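Local coordinates for endo-N-acetyl-beta-D-glucosaminidase (Hypocrea jecorina, PDB 4AC1), which cleaves N-linked glycans as a fungal family 18 endo-beta-N-acetylglucosaminidase and is responsible for deglycosylating the cellulases of its own organism, at residues Val216-Leu221 / Gly250-Trp255. Numbering follows the deposited sequence.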
loop_
_atom_site.group_PDB
_atom_site.type_symbol
_atom_site.label_atom_id
_atom_site.label_comp_id
_atom_site.label_asym_id
_atom_site.label_seq_id
_atom_site.Cartn_x
_atom_site.Cartn_y
_atom_site.Cartn_z
ATOM N N VAL A 216 1.753 -0.349 12.121
ATOM C CA VAL A 216 2.650 -1.239 11.374
ATOM C C VAL A 216 1.845 -2.408 10.797
ATOM O O VAL A 216 1.465 -3.339 11.514
ATOM C CB VAL A 216 3.830 -1.739 12.241
ATOM C CG1 VAL A 216 4.774 -2.577 11.394
ATOM C CG2 VAL A 216 4.574 -0.561 12.845
ATOM N N VAL A 217 1.544 -2.306 9.511
ATOM C CA VAL A 217 0.905 -3.372 8.746
ATOM C C VAL A 217 1.999 -4.288 8.211
ATOM O O VAL A 217 2.990 -3.835 7.628
ATOM C CB VAL A 217 0.066 -2.778 7.587
ATOM C CG1 VAL A 217 -0.284 -3.823 6.553
ATOM C CG2 VAL A 217 -1.199 -2.159 8.139
ATOM N N ALA A 218 1.826 -5.582 8.475
ATOM C CA ALA A 218 2.763 -6.616 8.016
ATOM C C ALA A 218 2.572 -6.950 6.549
ATOM O O ALA A 218 1.647 -7.680 6.177
ATOM C CB ALA A 218 2.632 -7.844 8.866
ATOM N N GLY A 219 3.449 -6.408 5.713
ATOM C CA GLY A 219 3.399 -6.661 4.292
ATOM C C GLY A 219 3.963 -8.006 3.913
ATOM O O GLY A 219 5.007 -8.425 4.440
ATOM N N GLN A 220 3.284 -8.646 2.973
ATOM C CA GLN A 220 3.602 -10.003 2.511
ATOM C C GLN A 220 3.498 -10.135 1.002
ATOM O O GLN A 220 2.555 -9.636 0.377
ATOM C CB GLN A 220 2.619 -10.996 3.136
ATOM C CG GLN A 220 2.789 -11.160 4.638
ATOM C CD GLN A 220 4.002 -11.993 4.965
ATOM O OE1 GLN A 220 3.928 -13.221 4.970
ATOM N NE2 GLN A 220 5.127 -11.338 5.227
ATOM N N LEU A 221 4.465 -10.825 0.414
ATOM C CA LEU A 221 4.293 -11.309 -0.946
ATOM C C LEU A 221 3.200 -12.385 -0.959
ATOM O O LEU A 221 3.156 -13.247 -0.081
ATOM C CB LEU A 221 5.603 -11.893 -1.491
ATOM C CG LEU A 221 6.759 -10.918 -1.709
ATOM C CD1 LEU A 221 7.986 -11.682 -2.181
ATOM C CD2 LEU A 221 6.405 -9.830 -2.711
ATOM N N GLY A 250 -1.418 -3.705 13.227
ATOM C CA GLY A 250 -1.959 -2.873 12.156
ATOM C C GLY A 250 -2.722 -3.694 11.131
ATOM O O GLY A 250 -3.704 -3.231 10.579
ATOM N N GLY A 251 -2.251 -4.912 10.893
ATOM C CA GLY A 251 -2.901 -5.837 9.979
ATOM C C GLY A 251 -1.894 -6.422 9.018
ATOM O O GLY A 251 -0.708 -6.520 9.339
ATOM N N VAL A 252 -2.384 -6.833 7.849
ATOM C CA VAL A 252 -1.571 -7.457 6.808
ATOM C C VAL A 252 -1.904 -6.837 5.455
ATOM O O VAL A 252 -3.064 -6.535 5.188
ATOM C CB VAL A 252 -1.830 -9.007 6.747
ATOM C CG1 VAL A 252 -1.157 -9.642 5.519
ATOM C CG2 VAL A 252 -1.346 -9.661 8.011
ATOM N N MET A 253 -0.881 -6.628 4.632
ATOM C CA MET A 253 -1.093 -6.281 3.237
ATOM C C MET A 253 -0.463 -7.336 2.350
ATOM O O MET A 253 0.490 -8.011 2.745
ATOM C CB MET A 253 -0.628 -4.849 2.890
ATOM C CG MET A 253 0.877 -4.563 2.935
ATOM S SD MET A 253 1.823 -5.225 1.537
ATOM C CE MET A 253 3.209 -4.102 1.607
ATOM N N GLY A 254 -1.034 -7.492 1.162
ATOM C CA GLY A 254 -0.541 -8.459 0.189
ATOM C C GLY A 254 -0.170 -7.821 -1.136
ATOM O O GLY A 254 -0.991 -7.121 -1.753
ATOM N N TRP A 255 1.061 -8.079 -1.575
ATOM C CA TRP A 255 1.535 -7.726 -2.921
ATOM C C TRP A 255 1.619 -9.014 -3.762
ATOM O O TRP A 255 2.475 -9.854 -3.478
ATOM C CB TRP A 255 2.919 -7.048 -2.875
ATOM C CG TRP A 255 3.299 -6.641 -4.247
ATOM C CD1 TRP A 255 3.913 -7.408 -5.195
ATOM C CD2 TRP A 255 2.995 -5.388 -4.877
ATOM N NE1 TRP A 255 4.035 -6.706 -6.367
ATOM C CE2 TRP A 255 3.469 -5.463 -6.203
ATOM C CE3 TRP A 255 2.364 -4.209 -4.446
ATOM C CZ2 TRP A 255 3.350 -4.395 -7.105
ATOM C CZ3 TRP A 255 2.237 -3.146 -5.341
ATOM C CH2 TRP A 255 2.738 -3.246 -6.655
#
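Met253 has CG between its backbone N and carbonyl carbon (chi1 68°) and bends again at chi2 (75°), which folds the thioether over Gly219 on the neighbouring strand. SD lies 3.5 Å from Gly219 CA, where any larger residue would bring its CB into the methionine methyl; glycine suits the place for that reason. Val217 turns CG1 anti to its backbone N, and this methyl meets Met253 CB at 3.8 Å on the same face of the sheet. An alanine in place of Met253 would keep CB beside Val217 CG1 but remove the thioether, and would probably open a gap over Gly219 CA. On the other face, Gln220 curls back and its NE2 donates to Gly219 O at 3.0 Å, which gives one N-H of this buried side-chain amide a partner within its own strand. The parallel strands are joined by alternating backbone bonds, from Ala218 N to Gly251 O (2.8 Å) through to Trp255 N, which reaches Gln220 O at 2.9 Å and 167°. Together with helix 232-246 the strands form a beta-alpha-beta unit of the family 18 TIM barrel. Strands 185-189 and 4-9 flank the pair; Met253 and Val217 touch both inside the barrel, while Val252 packs outward on helix 270-279.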